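YaeQ family protein (Pseudomonas syringae pv. tomato, PDB 2OT9) is of unknown function but belongs to the YaeQ family of the PDDEXK nuclease-like clan, and binds meso-tartaric acid in a pocket. Local coordinates at residues P67-K72 and H80-G85; E100-L105 and K125-A130. All coordinates share one frame; numbering follows the deposited sequence.

Contact 1. Residues P67-K72 and H80-G85; sequences PALWEK and HWIEVG. With SRT (S,R meso-tartaric acid), chain C.
Pro67 packs against one face of the Trp81 indole. Its CB sits 3.6 Å from the centroid of the five-membered ring, only 16° off the normal, a CH-pi contact. Pro67 CG comes nearest CD2 and CE2 of Trp81, and CD nearest CZ2 and CH2. Trp70 closes the far end of this hollow. Its edge turns toward the Trp81 face in an offset edge-to-face pair, planes at 90°, with Trp70 CE3 3.8 Å from Trp81 CZ3. Pro67 CD also rests on one face of Trp70, offset toward the rim, so the proline fills the corner between the two indoles. Lys72 CE lies over the centre of the opposite Trp70 face. On the other side of the sheet Leu69 CB meets Ile82 CB, and Glu71 CB meets His80 CB. Ile82 CG1 covers one face of the imidazole.

The strands are antiparallel. Leu69 N and O pair with Ile82 O and N, and Glu71 N and O with His80 O and N. Ala68 and Leu69 both face Ile82, a classic beta bulge. Ala68 N turns to Glu83 OE1 at 3.3 Å, above the carboxylate plane. The Glu83 chain is bent at chi2 (-70°), which swings CD back toward Pro67. Trp81 NE1 donates to Glu83 OE2 at 3.0 Å, and Arg91 forms a salt bridge with the same oxygen. Beyond Glu83, Val84 O accepts a 2.7 Å bond from tartrate O3. Two N-H donors and Arg91 thus grip both oxygens of a buried carboxylate and fix its rotation next to the tartrate site.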
loop_
_atom_site.group_PDB
_atom_site.type_symbol
_atom_site.label_atom_id
_atom_site.label_comp_id
_atom_site.label_asym_id
_atom_site.label_seq_id
_atom_site.Cartn_x
_atom_site.Cartn_y
_atom_site.Cartn_z
ATOM N N PRO A 67 4.471 -7.922 -6.746
ATOM C CA PRO A 67 4.405 -6.905 -5.696
ATOM C C PRO A 67 3.165 -7.089 -4.827
ATOM O O PRO A 67 2.326 -7.943 -5.121
ATOM C CB PRO A 67 4.277 -5.609 -6.484
ATOM C CG PRO A 67 3.544 -6.019 -7.746
ATOM C CD PRO A 67 3.913 -7.446 -8.026
ATOM N N ALA A 68 3.036 -6.254 -3.799
ATOM C CA ALA A 68 1.831 -6.158 -2.995
ATOM C C ALA A 68 0.667 -5.646 -3.844
ATOM O O ALA A 68 -0.447 -6.181 -3.771
ATOM C CB ALA A 68 2.081 -5.240 -1.813
ATOM N N LEU A 69 0.939 -4.634 -4.675
ATOM C CA LEU A 69 -0.050 -4.144 -5.640
ATOM C C LEU A 69 0.631 -3.708 -6.940
ATOM O O LEU A 69 1.807 -3.296 -6.944
ATOM C CB LEU A 69 -0.848 -2.962 -5.078
ATOM C CG LEU A 69 -1.547 -2.994 -3.716
ATOM C CD1 LEU A 69 -0.576 -2.642 -2.586
ATOM C CD2 LEU A 69 -2.709 -1.996 -3.717
ATOM N N TRP A 70 -0.102 -3.784 -8.045
ATOM C CA TRP A 70 0.410 -3.248 -9.298
ATOM C C TRP A 70 -0.673 -2.781 -10.245
ATOM O O TRP A 70 -1.782 -3.310 -10.260
ATOM C CB TRP A 70 1.389 -4.194 -10.028
ATOM C CG TRP A 70 0.962 -5.616 -10.188
ATOM C CD1 TRP A 70 -0.254 -6.161 -9.875
ATOM C CD2 TRP A 70 1.754 -6.690 -10.730
ATOM N NE1 TRP A 70 -0.256 -7.505 -10.174
ATOM C CE2 TRP A 70 0.962 -7.855 -10.692
ATOM C CE3 TRP A 70 3.060 -6.777 -11.229
ATOM C CZ2 TRP A 70 1.430 -9.095 -11.141
ATOM C CZ3 TRP A 70 3.528 -8.016 -11.679
ATOM C CH2 TRP A 70 2.713 -9.154 -11.631
ATOM N N GLU A 71 -0.337 -1.750 -11.007
ATOM C CA GLU A 71 -1.191 -1.265 -12.071
ATOM C C GLU A 71 -0.497 -1.636 -13.376
ATOM O O GLU A 71 0.668 -1.279 -13.586
ATOM C CB GLU A 71 -1.337 0.250 -11.950
ATOM C CG GLU A 71 -2.254 0.908 -12.974
ATOM C CD GLU A 71 -2.146 2.428 -12.968
ATOM O OE1 GLU A 71 -1.707 3.012 -11.958
ATOM O OE2 GLU A 71 -2.510 3.051 -13.979
ATOM N N LYS A 72 -1.202 -2.367 -14.234
ATOM C CA LYS A 72 -0.668 -2.757 -15.541
ATOM C C LYS A 72 -1.433 -2.129 -16.697
ATOM O O LYS A 72 -2.624 -1.826 -16.579
ATOM C CB LYS A 72 -0.695 -4.268 -15.709
ATOM C CG LYS A 72 0.220 -5.010 -14.765
ATOM C CD LYS A 72 0.175 -6.473 -15.129
ATOM C CE LYS A 72 0.959 -7.305 -14.179
ATOM N NZ LYS A 72 1.230 -8.613 -14.830
ATOM N N HIS A 80 2.822 0.828 -12.463
ATOM C CA HIS A 80 3.050 1.182 -11.066
ATOM C C HIS A 80 3.271 -0.095 -10.285
ATOM O O HIS A 80 2.442 -1.000 -10.322
ATOM C CB HIS A 80 1.841 1.986 -10.520
ATOM C CG HIS A 80 2.086 2.704 -9.217
ATOM N ND1 HIS A 80 3.338 2.880 -8.662
ATOM C CD2 HIS A 80 1.224 3.350 -8.392
ATOM C CE1 HIS A 80 3.232 3.573 -7.542
ATOM N NE2 HIS A 80 1.962 3.875 -7.359
ATOM N N TRP A 81 4.409 -0.162 -9.598
ATOM C CA TRP A 81 4.790 -1.310 -8.782
ATOM C C TRP A 81 4.785 -0.866 -7.322
ATOM O O TRP A 81 5.589 -0.028 -6.933
ATOM C CB TRP A 81 6.207 -1.769 -9.183
ATOM C CG TRP A 81 6.695 -3.038 -8.522
ATOM C CD1 TRP A 81 7.158 -3.175 -7.240
ATOM C CD2 TRP A 81 6.818 -4.337 -9.132
ATOM N NE1 TRP A 81 7.538 -4.482 -7.004
ATOM C CE2 TRP A 81 7.351 -5.213 -8.152
ATOM C CE3 TRP A 81 6.541 -4.843 -10.413
ATOM C CZ2 TRP A 81 7.585 -6.569 -8.406
ATOM C CZ3 TRP A 81 6.783 -6.198 -10.666
ATOM C CH2 TRP A 81 7.287 -7.043 -9.660
ATOM N N ILE A 82 3.888 -1.436 -6.511
ATOM C CA ILE A 82 3.766 -1.006 -5.119
ATOM C C ILE A 82 4.141 -2.104 -4.137
ATOM O O ILE A 82 3.536 -3.184 -4.132
ATOM C CB ILE A 82 2.335 -0.522 -4.804
ATOM C CG1 ILE A 82 1.870 0.465 -5.882
ATOM C CG2 ILE A 82 2.270 0.115 -3.400
ATOM C CD1 ILE A 82 0.437 1.019 -5.718
ATOM N N GLU A 83 5.110 -1.823 -3.274
ATOM C CA GLU A 83 5.415 -2.745 -2.177
ATOM C C GLU A 83 4.965 -2.173 -0.841
ATOM O O GLU A 83 4.689 -0.974 -0.725
ATOM C CB GLU A 83 6.921 -3.027 -2.118
ATOM C CG GLU A 83 7.485 -3.727 -3.358
ATOM C CD GLU A 83 7.030 -5.195 -3.525
ATOM O OE1 GLU A 83 6.094 -5.682 -2.823
ATOM O OE2 GLU A 83 7.611 -5.863 -4.393
ATOM N N VAL A 84 4.896 -3.039 0.165
ATOM C CA VAL A 84 4.628 -2.611 1.539
ATOM C C VAL A 84 5.660 -3.265 2.465
ATOM O O VAL A 84 6.189 -4.335 2.153
ATOM C CB VAL A 84 3.163 -2.908 2.010
ATOM C CG1 VAL A 84 2.128 -2.312 1.017
ATOM C CG2 VAL A 84 2.933 -4.391 2.192
ATOM N N GLY A 85 5.945 -2.626 3.586
ATOM C CA GLY A 85 6.852 -3.219 4.578
ATOM C C GLY A 85 8.278 -2.721 4.417
ATOM O O GLY A 85 8.500 -1.524 4.215
HETATM O O1 SRT C . 8.417 -6.199 4.343
HETATM O O11 SRT C . 10.028 -7.616 3.945
HETATM C C1 SRT C . 8.874 -7.189 3.752
HETATM C C2 SRT C . 7.955 -7.844 2.755
HETATM O O2 SRT C . 7.784 -9.264 2.890
HETATM C C3 SRT C . 8.469 -7.462 1.386
HETATM O O3 SRT C . 7.952 -6.143 1.192
HETATM C C4 SRT C . 8.017 -8.430 0.309
HETATM O O4 SRT C . 6.838 -8.874 0.273
HETATM O O41 SRT C . 8.872 -8.763 -0.538
#

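Contact 2. Residues E100-L105 and K125-A130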
loop_
_atom_site.group_PDB
_atom_site.type_symbol
_atom_site.label_atom_id
_atom_site.label_comp_id
_atom_site.label_asym_id
_atom_site.label_seq_id
_atom_site.Cartn_x
_atom_site.Cartn_y
_atom_site.Cartn_z
ATOM N N GLU A 100 7.412 1.923 -14.596
ATOM C CA GLU A 100 7.656 3.361 -14.755
ATOM C C GLU A 100 7.657 4.082 -13.393
ATOM O O GLU A 100 8.274 5.143 -13.214
ATOM C CB GLU A 100 6.579 3.974 -15.662
ATOM C CG GLU A 100 6.780 5.472 -15.957
ATOM C CD GLU A 100 6.389 5.856 -17.376
ATOM O OE1 GLU A 100 7.303 6.187 -18.178
ATOM O OE2 GLU A 100 5.174 5.817 -17.683
ATOM N N ARG A 101 6.939 3.510 -12.442
ATOM C CA ARG A 101 6.814 4.112 -11.116
ATOM C C ARG A 101 6.881 3.019 -10.085
ATOM O O ARG A 101 6.213 2.002 -10.215
ATOM C CB ARG A 101 5.496 4.880 -10.980
ATOM C CG ARG A 101 5.336 5.543 -9.618
ATOM C CD ARG A 101 4.087 6.402 -9.545
ATOM N NE ARG A 101 4.259 7.350 -8.452
ATOM C CZ ARG A 101 4.771 8.573 -8.604
ATOM N NH1 ARG A 101 4.909 9.344 -7.550
ATOM N NH2 ARG A 101 5.133 9.028 -9.809
ATOM N N THR A 102 7.705 3.229 -9.070
ATOM C CA THR A 102 7.783 2.306 -7.954
ATOM C C THR A 102 7.390 3.051 -6.693
ATOM O O THR A 102 7.890 4.154 -6.443
ATOM C CB THR A 102 9.219 1.789 -7.778
ATOM O OG1 THR A 102 9.648 1.196 -8.991
ATOM C CG2 THR A 102 9.317 0.730 -6.675
ATOM N N SER A 103 6.510 2.454 -5.887
ATOM C CA SER A 103 6.172 3.059 -4.610
ATOM C C SER A 103 6.318 2.051 -3.497
ATOM O O SER A 103 6.111 0.866 -3.691
ATOM C CB SER A 103 4.749 3.660 -4.591
ATOM O OG SER A 103 4.657 4.699 -5.557
ATOM N N LEU A 104 6.645 2.545 -2.317
ATOM C CA LEU A 104 6.670 1.682 -1.146
ATOM C C LEU A 104 5.961 2.390 -0.009
ATOM O O LEU A 104 6.303 3.545 0.319
ATOM C CB LEU A 104 8.112 1.360 -0.752
ATOM C CG LEU A 104 8.326 0.773 0.652
ATOM C CD1 LEU A 104 7.678 -0.633 0.785
ATOM C CD2 LEU A 104 9.814 0.715 0.974
ATOM N N LEU A 105 4.981 1.704 0.600
ATOM C CA LEU A 105 4.458 2.127 1.893
ATOM C C LEU A 105 5.127 1.303 2.982
ATOM O O LEU A 105 4.753 0.140 3.221
ATOM C CB LEU A 105 2.930 1.949 1.998
ATOM C CG LEU A 105 2.013 2.969 1.355
ATOM C CD1 LEU A 105 0.583 2.737 1.818
ATOM C CD2 LEU A 105 2.480 4.405 1.725
ATOM N N LYS A 125 15.290 5.233 -10.468
ATOM C CA LYS A 125 14.388 6.114 -11.201
ATOM C C LYS A 125 12.972 5.997 -10.640
ATOM O O LYS A 125 12.439 4.887 -10.530
ATOM C CB LYS A 125 14.420 5.772 -12.697
ATOM C CG LYS A 125 15.831 5.564 -13.255
ATOM C CD LYS A 125 15.928 5.878 -14.738
ATOM C CE LYS A 125 17.365 6.180 -15.133
ATOM N NZ LYS A 125 18.161 4.953 -15.468
ATOM N N ASN A 126 12.391 7.141 -10.261
ATOM C CA ASN A 126 11.009 7.234 -9.777
ATOM C C ASN A 126 10.646 6.195 -8.706
ATOM O O ASN A 126 9.672 5.435 -8.841
ATOM C CB ASN A 126 10.005 7.172 -10.940
ATOM C CG ASN A 126 8.642 7.800 -10.593
ATOM O OD1 ASN A 126 8.481 8.456 -9.569
ATOM N ND2 ASN A 126 7.672 7.623 -11.483
ATOM N N VAL A 127 11.430 6.174 -7.638
ATOM C CA VAL A 127 11.090 5.369 -6.469
ATOM C C VAL A 127 10.589 6.316 -5.381
ATOM O O VAL A 127 11.209 7.344 -5.103
ATOM C CB VAL A 127 12.279 4.500 -5.980
ATOM C CG1 VAL A 127 11.924 3.755 -4.684
ATOM C CG2 VAL A 127 12.713 3.519 -7.075
ATOM N N ASN A 128 9.458 5.963 -4.783
ATOM C CA ASN A 128 8.741 6.840 -3.871
ATOM C C ASN A 128 8.419 6.050 -2.626
ATOM O O ASN A 128 7.869 4.949 -2.728
ATOM C CB ASN A 128 7.444 7.339 -4.535
ATOM C CG ASN A 128 7.695 8.028 -5.855
ATOM O OD1 ASN A 128 7.946 9.227 -5.885
ATOM N ND2 ASN A 128 7.608 7.276 -6.959
ATOM N N ILE A 129 8.787 6.580 -1.464
ATOM C CA ILE A 129 8.694 5.831 -0.213
ATOM C C ILE A 129 8.083 6.703 0.864
ATOM O O ILE A 129 8.600 7.795 1.164
ATOM C CB ILE A 129 10.094 5.330 0.300
ATOM C CG1 ILE A 129 10.806 4.481 -0.754
ATOM C CG2 ILE A 129 9.945 4.551 1.637
ATOM C CD1 ILE A 129 12.236 4.108 -0.390
ATOM N N ALA A 130 6.981 6.223 1.441
ATOM C CA ALA A 130 6.335 6.891 2.562
ATOM C C ALA A 130 6.170 5.867 3.674
ATOM O O ALA A 130 6.018 4.672 3.405
ATOM C CB ALA A 130 4.974 7.436 2.139
HETATM O O HOH W 1 10.333 2.978 -11.071
#
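Asn126 and Asn128 meet Arg101 where the two parallel strands begin. The Arg101 chain is extended from CG to NE and lies across Asn128 at about a right angle. The guanidinium and the Asn128 amide are nearly parallel, 10° apart, with Asn128 ND2 3.3 Å above the guanidinium plane, offset toward its rim. Both groups are donors there, and Asn128 ND2 instead donates to Asn126 OD1 at 3.0 Å and to Thr102 O at 3.2 Å. Thr102 O also takes Asn128 N, and the two donors arrive from opposite faces of the carbonyl plane. Asn128 OD1 accepts from Glu178 N.

The tight part lies further along. Leu104 N bonds to Asn128 O at 2.7 Å, and Ala130 N to Leu104 O at 3.0 Å. Leu104 CD2 packs on Ile129 CG2 on one face, and Leu105 CD2 on Ala130 CB on the other, each pair buried and 3.9 Å apart.

At the other end Thr102 N still bonds to Asn126 O at 3.0 Å. The looser, solvent side is confined to the exposed Glu100 and Lys125. Glu100 O accepts a 3.1 Å bond from Asn126 ND2, tilted from the amide plane. A water bridges Thr102 OG1 and Lys125 O, while the Lys125 side chain leads away. With helix 111-117 between them, these adjacent parallel strands form a beta-alpha-beta unit, consistent with the alpha/beta core of the PDDEXK clan.

In the fold
Contact 1 closes before contact 2 opens along the chain, with helix 89-96 between them. Their centres are about 9 Å apart in one mixed sheet. Strand order there runs 69-72, 78-84, 101-106, 127-131. The first pair is an antiparallel hairpin; the later pairs are parallel. Trp81 joins the contacts by probable backbone hydrogen bonds to Arg101 and Ser103. Helix 89-96 touches Trp81 of contact 1 and both Thr102 and Val127 of contact 2. The tartrate pocket takes Val84 and Gly85 from contact 1, and the side chain of Leu104 is about 6 Å from the ligand. The sheet thus carries a pocket at the end of strand 78-84, consistent with the clan's alpha/beta core.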